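Local coordinates for Serine/threonine-protein kinase Tel1 (Chaetomium thermophilum, PDB 6SKY), which is an ATM-subfamily serine/threonine protein kinase that probably senses DNA damage and switches on checkpoint signalling by phosphorylating other proteins, at residues 2293-2296 and 2297-2301; 2265-2268 and 2269-2273; 2375-2378 and 2379-2383. All blocks are in the same frame, centred on the assembly; numbering follows the deposited sequence.

Contact 1 (2293-2296 and 2297-2301); sequences HQFA and VFCDE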
loop_
_atom_site.group_PDB
_atom_site.type_symbol
_atom_site.label_atom_id
_atom_site.label_comp_id
_atom_site.label_asym_id
_atom_site.label_seq_id
_atom_site.Cartn_x
_atom_site.Cartn_y
_atom_site.Cartn_z
ATOM N N HIS A 2293 3.182 23.779 19.333
ATOM C CA HIS A 2293 2.112 23.026 18.697
ATOM C C HIS A 2293 2.265 21.535 18.944
ATOM O O HIS A 2293 1.277 20.840 19.196
ATOM C CB HIS A 2293 2.085 23.314 17.206
ATOM C CG HIS A 2293 0.998 22.596 16.480
ATOM N ND1 HIS A 2293 -0.321 22.977 16.555
ATOM C CD2 HIS A 2293 1.034 21.514 15.671
ATOM C CE1 HIS A 2293 -1.053 22.163 15.818
ATOM N NE2 HIS A 2293 -0.255 21.264 15.275
ATOM N N GLN A 2294 3.494 21.026 18.869
ATOM C CA GLN A 2294 3.764 19.636 19.209
ATOM C C GLN A 2294 3.224 19.287 20.585
ATOM O O GLN A 2294 2.488 18.309 20.756
ATOM C CB GLN A 2294 5.269 19.403 19.161
ATOM C CG GLN A 2294 5.690 17.975 19.084
ATOM C CD GLN A 2294 5.323 17.373 17.777
ATOM O OE1 GLN A 2294 5.680 17.891 16.722
ATOM N NE2 GLN A 2294 4.584 16.281 17.822
ATOM N N PHE A 2295 3.587 20.085 21.583
ATOM C CA PHE A 2295 3.197 19.766 22.947
ATOM C C PHE A 2295 1.693 19.895 23.149
ATOM O O PHE A 2295 1.085 19.079 23.850
ATOM C CB PHE A 2295 3.953 20.661 23.915
ATOM C CG PHE A 2295 4.059 20.101 25.282
ATOM C CD1 PHE A 2295 3.750 18.789 25.525
ATOM C CD2 PHE A 2295 4.450 20.885 26.329
ATOM C CE1 PHE A 2295 3.841 18.274 26.786
ATOM C CE2 PHE A 2295 4.540 20.371 27.586
ATOM C CZ PHE A 2295 4.236 19.069 27.815
ATOM N N ALA A 2296 1.070 20.906 22.545
ATOM C CA ALA A 2296 -0.372 21.077 22.692
ATOM C C ALA A 2296 -1.139 19.927 22.062
ATOM O O ALA A 2296 -2.099 19.423 22.647
ATOM C CB ALA A 2296 -0.805 22.397 22.077
ATOM N N VAL A 2297 -0.736 19.498 20.870
ATOM C CA VAL A 2297 -1.411 18.382 20.222
ATOM C C VAL A 2297 -1.210 17.095 21.009
ATOM O O VAL A 2297 -2.131 16.281 21.128
ATOM C CB VAL A 2297 -0.927 18.253 18.772
ATOM C CG1 VAL A 2297 -1.422 16.979 18.165
ATOM C CG2 VAL A 2297 -1.425 19.422 17.977
ATOM N N PHE A 2298 -0.022 16.898 21.586
ATOM C CA PHE A 2298 0.196 15.741 22.450
ATOM C C PHE A 2298 -0.754 15.740 23.640
ATOM O O PHE A 2298 -1.431 14.742 23.903
ATOM C CB PHE A 2298 1.645 15.711 22.922
ATOM C CG PHE A 2298 1.934 14.643 23.928
ATOM C CD1 PHE A 2298 2.192 13.352 23.530
ATOM C CD2 PHE A 2298 1.962 14.937 25.275
ATOM C CE1 PHE A 2298 2.455 12.384 24.448
ATOM C CE2 PHE A 2298 2.221 13.966 26.193
ATOM C CZ PHE A 2298 2.470 12.693 25.779
ATOM N N CYS A 2299 -0.808 16.845 24.385
ATOM C CA CYS A 2299 -1.674 16.889 25.561
ATOM C C CYS A 2299 -3.140 16.723 25.184
ATOM O O CYS A 2299 -3.904 16.058 25.894
ATOM C CB CYS A 2299 -1.470 18.195 26.318
ATOM S SG CYS A 2299 0.100 18.343 27.149
ATOM N N ASP A 2300 -3.555 17.320 24.070
ATOM C CA ASP A 2300 -4.930 17.159 23.618
ATOM C C ASP A 2300 -5.236 15.702 23.324
ATOM O O ASP A 2300 -6.272 15.179 23.737
ATOM C CB ASP A 2300 -5.170 18.013 22.380
ATOM C CG ASP A 2300 -6.625 18.262 22.122
ATOM O OD1 ASP A 2300 -7.458 17.811 22.928
ATOM O OD2 ASP A 2300 -6.942 18.914 21.111
ATOM N N GLU A 2301 -4.343 15.030 22.603
ATOM C CA GLU A 2301 -4.529 13.614 22.328
ATOM C C GLU A 2301 -4.551 12.792 23.606
ATOM O O GLU A 2301 -5.192 11.741 23.657
ATOM C CB GLU A 2301 -3.424 13.140 21.396
ATOM C CG GLU A 2301 -3.441 11.682 21.061
ATOM C CD GLU A 2301 -2.181 11.265 20.340
ATOM O OE1 GLU A 2301 -1.251 12.097 20.251
ATOM O OE2 GLU A 2301 -2.114 10.113 19.862
#
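His2293 and Val2297 meet one helical turn apart on helix 2286-2303, within the alpha-solenoid FAT domain, and show how spacings of three and four residues sort side chains onto different faces of one helix. The His2293 side chain leaves with CG anti to the backbone N (chi1 -179°), running beside its own carbonyl, and this lays one face of the imidazole against Val2297 CG2. The methyl sits over that face, displaced toward the CE1-NE2 rim, in a CH-pi contact of 3.7 Å from CG2 to the ring centroid. The ring is fixed from outside as well: ND1 is hydrogen-bonded to Asp2394, and His2391 stacks on the imidazole.

Another side of the helix is apolar. Phe2295 CE1 touches Phe2298 CD2 at 4.1 Å, and CD2 arrives at the edge of the Phe2295 ring, close to its plane. Leu2272 of helix 2264-2279 packs against both phenylalanines.

One turn on from Ala2296, Asp2300 is salt-bridged to Arg2397 of helix 2394-2404. Beneath these side chains the ordinary alpha-helical ladder runs unbroken, with Val2297 N bonded to His2293 O at 2.9 Å and Asp2300 N to Ala2296 O at 2.9 Å. Cys2299 SG, turned beside its backbone N (chi1 -70°), makes an oblique sulfur-aromatic contact with Phe2295, 3.8 Å from CE1.

Contact 2 (2265-2268 and 2269-2273); sequences DAIQ and KKYLE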
loop_
_atom_site.group_PDB
_atom_site.type_symbol
_atom_site.label_atom_id
_atom_site.label_comp_id
_atom_site.label_asym_id
_atom_site.label_seq_id
_atom_site.Cartn_x
_atom_site.Cartn_y
_atom_site.Cartn_z
ATOM N N ASP A 2265 3.842 8.569 28.735
ATOM C CA ASP A 2265 4.395 9.229 29.906
ATOM C C ASP A 2265 5.902 9.393 29.827
ATOM O O ASP A 2265 6.451 10.289 30.474
ATOM C CB ASP A 2265 4.023 8.447 31.167
ATOM C CG ASP A 2265 4.399 9.176 32.434
ATOM O OD1 ASP A 2265 4.224 10.411 32.481
ATOM O OD2 ASP A 2265 4.856 8.516 33.390
ATOM N N ALA A 2266 6.580 8.551 29.053
ATOM C CA ALA A 2266 7.998 8.719 28.787
ATOM C C ALA A 2266 8.259 9.633 27.606
ATOM O O ALA A 2266 9.321 10.252 27.540
ATOM C CB ALA A 2266 8.650 7.364 28.529
ATOM N N ILE A 2267 7.318 9.727 26.667
ATOM C CA ILE A 2267 7.466 10.664 25.562
ATOM C C ILE A 2267 7.509 12.088 26.083
ATOM O O ILE A 2267 8.326 12.897 25.643
ATOM C CB ILE A 2267 6.335 10.476 24.541
ATOM C CG1 ILE A 2267 6.392 9.086 23.938
ATOM C CG2 ILE A 2267 6.454 11.482 23.443
ATOM C CD1 ILE A 2267 5.261 8.799 23.026
ATOM N N GLN A 2268 6.640 12.418 27.030
ATOM C CA GLN A 2268 6.630 13.766 27.576
ATOM C C GLN A 2268 7.848 14.031 28.440
ATOM O O GLN A 2268 8.315 15.169 28.522
ATOM C CB GLN A 2268 5.361 13.989 28.383
ATOM C CG GLN A 2268 5.271 15.352 28.996
ATOM C CD GLN A 2268 4.160 15.453 29.992
ATOM O OE1 GLN A 2268 3.257 14.629 30.006
ATOM N NE2 GLN A 2268 4.218 16.465 30.841
ATOM N N LYS A 2269 8.379 13.004 29.083
ATOM C CA LYS A 2269 9.498 13.184 29.993
ATOM C C LYS A 2269 10.832 13.257 29.266
ATOM O O LYS A 2269 11.738 13.960 29.720
ATOM C CB LYS A 2269 9.503 12.042 31.002
ATOM C CG LYS A 2269 10.621 12.057 32.005
ATOM C CD LYS A 2269 10.643 10.739 32.753
ATOM C CE LYS A 2269 11.647 10.748 33.893
ATOM N NZ LYS A 2269 11.572 9.492 34.688
ATOM N N LYS A 2270 10.968 12.564 28.139
ATOM C CA LYS A 2270 12.238 12.475 27.436
ATOM C C LYS A 2270 12.351 13.396 26.234
ATOM O O LYS A 2270 13.472 13.734 25.849
ATOM C CB LYS A 2270 12.478 11.046 26.959
ATOM C CG LYS A 2270 12.610 10.047 28.062
ATOM C CD LYS A 2270 12.573 8.643 27.521
ATOM C CE LYS A 2270 13.722 8.398 26.587
ATOM N NZ LYS A 2270 13.724 6.999 26.096
ATOM N N TYR A 2271 11.254 13.798 25.629
ATOM C CA TYR A 2271 11.373 14.497 24.359
ATOM C C TYR A 2271 10.667 15.836 24.321
ATOM O O TYR A 2271 11.153 16.750 23.665
ATOM C CB TYR A 2271 10.847 13.618 23.232
ATOM C CG TYR A 2271 11.579 12.318 23.120
ATOM C CD1 TYR A 2271 12.940 12.293 22.897
ATOM C CD2 TYR A 2271 10.917 11.117 23.245
ATOM C CE1 TYR A 2271 13.614 11.119 22.807
ATOM C CE2 TYR A 2271 11.584 9.939 23.153
ATOM C CZ TYR A 2271 12.932 9.947 22.932
ATOM O OH TYR A 2271 13.609 8.766 22.836
ATOM N N LEU A 2272 9.536 15.980 24.996
ATOM C CA LEU A 2272 8.769 17.207 24.848
ATOM C C LEU A 2272 9.150 18.266 25.871
ATOM O O LEU A 2272 9.322 19.439 25.518
ATOM C CB LEU A 2272 7.279 16.896 24.929
ATOM C CG LEU A 2272 6.770 15.971 23.829
ATOM C CD1 LEU A 2272 5.305 15.782 23.964
ATOM C CD2 LEU A 2272 7.087 16.521 22.467
ATOM N N GLU A 2273 9.307 17.888 27.121
ATOM C CA GLU A 2273 9.724 18.857 28.122
ATOM C C GLU A 2273 11.192 19.232 27.951
ATOM O O GLU A 2273 11.546 20.402 28.138
ATOM C CB GLU A 2273 9.453 18.322 29.521
ATOM C CG GLU A 2273 7.988 18.180 29.819
ATOM C CD GLU A 2273 7.732 17.493 31.135
ATOM O OE1 GLU A 2273 8.711 17.189 31.848
ATOM O OE2 GLU A 2273 6.550 17.255 31.458
#
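Gln2268 and Glu2273 are brought together by different first torsions: CG of Gln2268 runs anti to the backbone N, whereas CG of Glu2273 stands beside its backbone N (chi1 -67°). Both chains are extended beyond CG, and Gln2268 NE2 donates a hydrogen bond of 2.5 Å to Glu2273 OE2, which it meets nearly in line with the C-O bond. The bond is bent at the N-H (137°), and its short length should not be read as strength. Amide and carboxylate do not lie flat on each other; their planes are 76° apart, and the oxygen sits somewhat out of the amide plane.

The same two residues are joined through the backbone, Glu2273 N bonding to Gln2268 O at 3.2 Å, a five-residue step. Ile2267 O takes two donors, Tyr2271 N at 3.1 Å and, weakly, Leu2272 N at 3.4 Å. On the buried side Ile2267 CG2 lies 4.5 Å from both Tyr2271 CD2 and Leu2272 CD1. Leu2272 and the stem of Gln2268 rest on Phe2295 and Phe2298 of helix 2286-2303, while Ile2267 packs on Val2256 and Ser2257 of helix 2245-2259. Replacing Gln2268 by alanine would probably leave the Glu2273 carboxylate without its amide donor and open a gap beside Phe2295.

Amide N-H groups reaching back five residues rather than four mark a wider pi-type turn, here set into helix 2264-2279 of the helical FAT solenoid.

Contact 3 (2375-2378 and 2379-2383); sequences KLCI and ENYLL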
loop_
_atom_site.group_PDB
_atom_site.type_symbol
_atom_site.label_atom_id
_atom_site.label_comp_id
_atom_site.label_asym_id
_atom_site.label_seq_id
_atom_site.Cartn_x
_atom_site.Cartn_y
_atom_site.Cartn_z
ATOM N N LYS A 2375 -4.550 22.074 31.490
ATOM C CA LYS A 2375 -3.757 23.292 31.616
ATOM C C LYS A 2375 -2.707 23.384 30.523
ATOM O O LYS A 2375 -2.587 24.408 29.841
ATOM C CB LYS A 2375 -3.083 23.349 32.981
ATOM C CG LYS A 2375 -3.894 23.997 34.059
ATOM C CD LYS A 2375 -3.151 23.943 35.373
ATOM C CE LYS A 2375 -3.976 24.531 36.501
ATOM N NZ LYS A 2375 -3.288 24.456 37.821
ATOM N N LEU A 2376 -1.919 22.323 30.354
ATOM C CA LEU A 2376 -0.839 22.365 29.375
ATOM C C LEU A 2376 -1.376 22.520 27.962
ATOM O O LEU A 2376 -0.792 23.237 27.146
ATOM C CB LEU A 2376 0.015 21.111 29.481
ATOM C CG LEU A 2376 0.795 20.951 30.774
ATOM C CD1 LEU A 2376 1.503 19.629 30.768
ATOM C CD2 LEU A 2376 1.777 22.074 30.904
ATOM N N CYS A 2377 -2.499 21.873 27.660
ATOM C CA CYS A 2377 -3.075 21.963 26.325
ATOM C C CYS A 2377 -3.488 23.390 26.001
ATOM O O CYS A 2377 -3.129 23.930 24.950
ATOM C CB CYS A 2377 -4.267 21.016 26.222
ATOM S SG CYS A 2377 -4.926 20.787 24.580
ATOM N N ILE A 2378 -4.241 24.023 26.899
ATOM C CA ILE A 2378 -4.713 25.374 26.615
ATOM C C ILE A 2378 -3.546 26.347 26.542
ATOM O O ILE A 2378 -3.465 27.179 25.625
ATOM C CB ILE A 2378 -5.754 25.808 27.659
ATOM C CG1 ILE A 2378 -7.108 25.206 27.321
ATOM C CG2 ILE A 2378 -5.871 27.301 27.705
ATOM C CD1 ILE A 2378 -8.173 25.576 28.280
ATOM N N GLU A 2379 -2.612 26.249 27.488
ATOM C CA GLU A 2379 -1.488 27.173 27.506
ATOM C C GLU A 2379 -0.649 27.060 26.246
ATOM O O GLU A 2379 -0.250 28.076 25.671
ATOM C CB GLU A 2379 -0.637 26.918 28.737
ATOM C CG GLU A 2379 0.712 27.557 28.685
ATOM C CD GLU A 2379 1.536 27.228 29.900
ATOM O OE1 GLU A 2379 0.990 26.617 30.839
ATOM O OE2 GLU A 2379 2.730 27.575 29.921
ATOM N N ASN A 2380 -0.379 25.840 25.786
ATOM C CA ASN A 2380 0.470 25.695 24.615
ATOM C C ASN A 2380 -0.258 26.021 23.322
ATOM O O ASN A 2380 0.379 26.478 22.379
ATOM C CB ASN A 2380 1.051 24.293 24.556
ATOM C CG ASN A 2380 2.081 24.052 25.617
ATOM O OD1 ASN A 2380 3.082 24.744 25.694
ATOM N ND2 ASN A 2380 1.836 23.070 26.450
ATOM N N TYR A 2381 -1.575 25.829 23.246
ATOM C CA TYR A 2381 -2.306 26.341 22.088
ATOM C C TYR A 2381 -2.187 27.852 22.002
ATOM O O TYR A 2381 -1.922 28.410 20.931
ATOM C CB TYR A 2381 -3.773 25.934 22.154
ATOM C CG TYR A 2381 -4.068 24.627 21.488
ATOM C CD1 TYR A 2381 -3.500 24.310 20.281
ATOM C CD2 TYR A 2381 -4.900 23.701 22.077
ATOM C CE1 TYR A 2381 -3.758 23.121 19.679
ATOM C CE2 TYR A 2381 -5.159 22.511 21.480
ATOM C CZ TYR A 2381 -4.587 22.225 20.281
ATOM O OH TYR A 2381 -4.843 21.028 19.673
ATOM N N LEU A 2382 -2.366 28.537 23.131
ATOM C CA LEU A 2382 -2.279 29.990 23.106
ATOM C C LEU A 2382 -0.867 30.466 22.796
ATOM O O LEU A 2382 -0.689 31.463 22.094
ATOM C CB LEU A 2382 -2.757 30.566 24.429
ATOM C CG LEU A 2382 -4.264 30.529 24.584
ATOM C CD1 LEU A 2382 -4.632 31.110 25.903
ATOM C CD2 LEU A 2382 -4.908 31.291 23.467
ATOM N N LEU A 2383 0.152 29.778 23.308
ATOM C CA LEU A 2383 1.520 30.172 22.992
ATOM C C LEU A 2383 1.854 29.903 21.535
ATOM O O LEU A 2383 2.593 30.669 20.915
ATOM C CB LEU A 2383 2.505 29.449 23.896
ATOM C CG LEU A 2383 2.550 29.878 25.352
ATOM C CD1 LEU A 2383 3.529 29.023 26.097
ATOM C CD2 LEU A 2383 2.939 31.317 25.459
#
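Cys2377 and Tyr2381, four residues apart on the long helix 2348-2387 of the helical FAT domain, join through a sulfur-aromatic contact; backbone bonds, a side chain folded back on the helix and an aliphatic pair make up the rest of the local pattern.

The backbone bonds are those of a regular alpha-helix: Glu2379 N to Lys2375 O, Tyr2381 N to Cys2377 O and Leu2382 N to Ile2378 O, all 3.0 Å long.

Among the polar side chains, Asn2380 is the one that turns back. With CG beside the backbone N (chi1 -71°), its amide lies along the preceding turn, and ND2 makes a weak, bent hydrogen bond of 2.7 Å to Leu2376 O. That carbonyl oxygen also accepts from Asn2380 N at 3.0 Å, so a single residue grips it twice. Asn2380 is buried against Phe2295 and Ala2296 of helix 2286-2303, where the weak bond may help to fix the rotation of its amide.

The apolar contacts point to other neighbours. Ile2378 CG2 lies 4.4 Å from Leu2382 CD1, continuing a surface on which Ile2378 meets Val2415 of helix 2409-2418 and, together with Cys2377, Leu2401 of helix 2394-2404, while Leu2382 meets Ile2419 and Val2422.

The sulfur-aromatic contact completes the set. The phenol oxygen of Tyr2381 reaches Asp2300 through a weak hydrogen bond, which ties that end of the ring to helix 2286-2303. Along the CD2-CE2 flank Cys2377 SG, swung anti to its backbone N (chi1 -170°), approaches the ring obliquely, 3.6 Å from Tyr2381 CE2.

Overall arrangement
The three contacts illustrate how an alpha solenoid is built from neighbouring helices, each with its own internal side-chain pattern. Along the chain they come in the order contact 2, contact 1, contact 3, on helices 2264-2279, 2286-2303 and 2348-2387, all inside the FAT domain range. Contact 1 is the middle layer: its centre lies about 12 Å from that of contact 2 and about 9 Å from that of contact 3, whereas the outer two are about 16 Å apart and barely touch. Apolar packing joins contacts 1 and 2; apolar and polar groups join contacts 1 and 3. All lie away from the nucleotide and magnesium sites and belong to the helical scaffold.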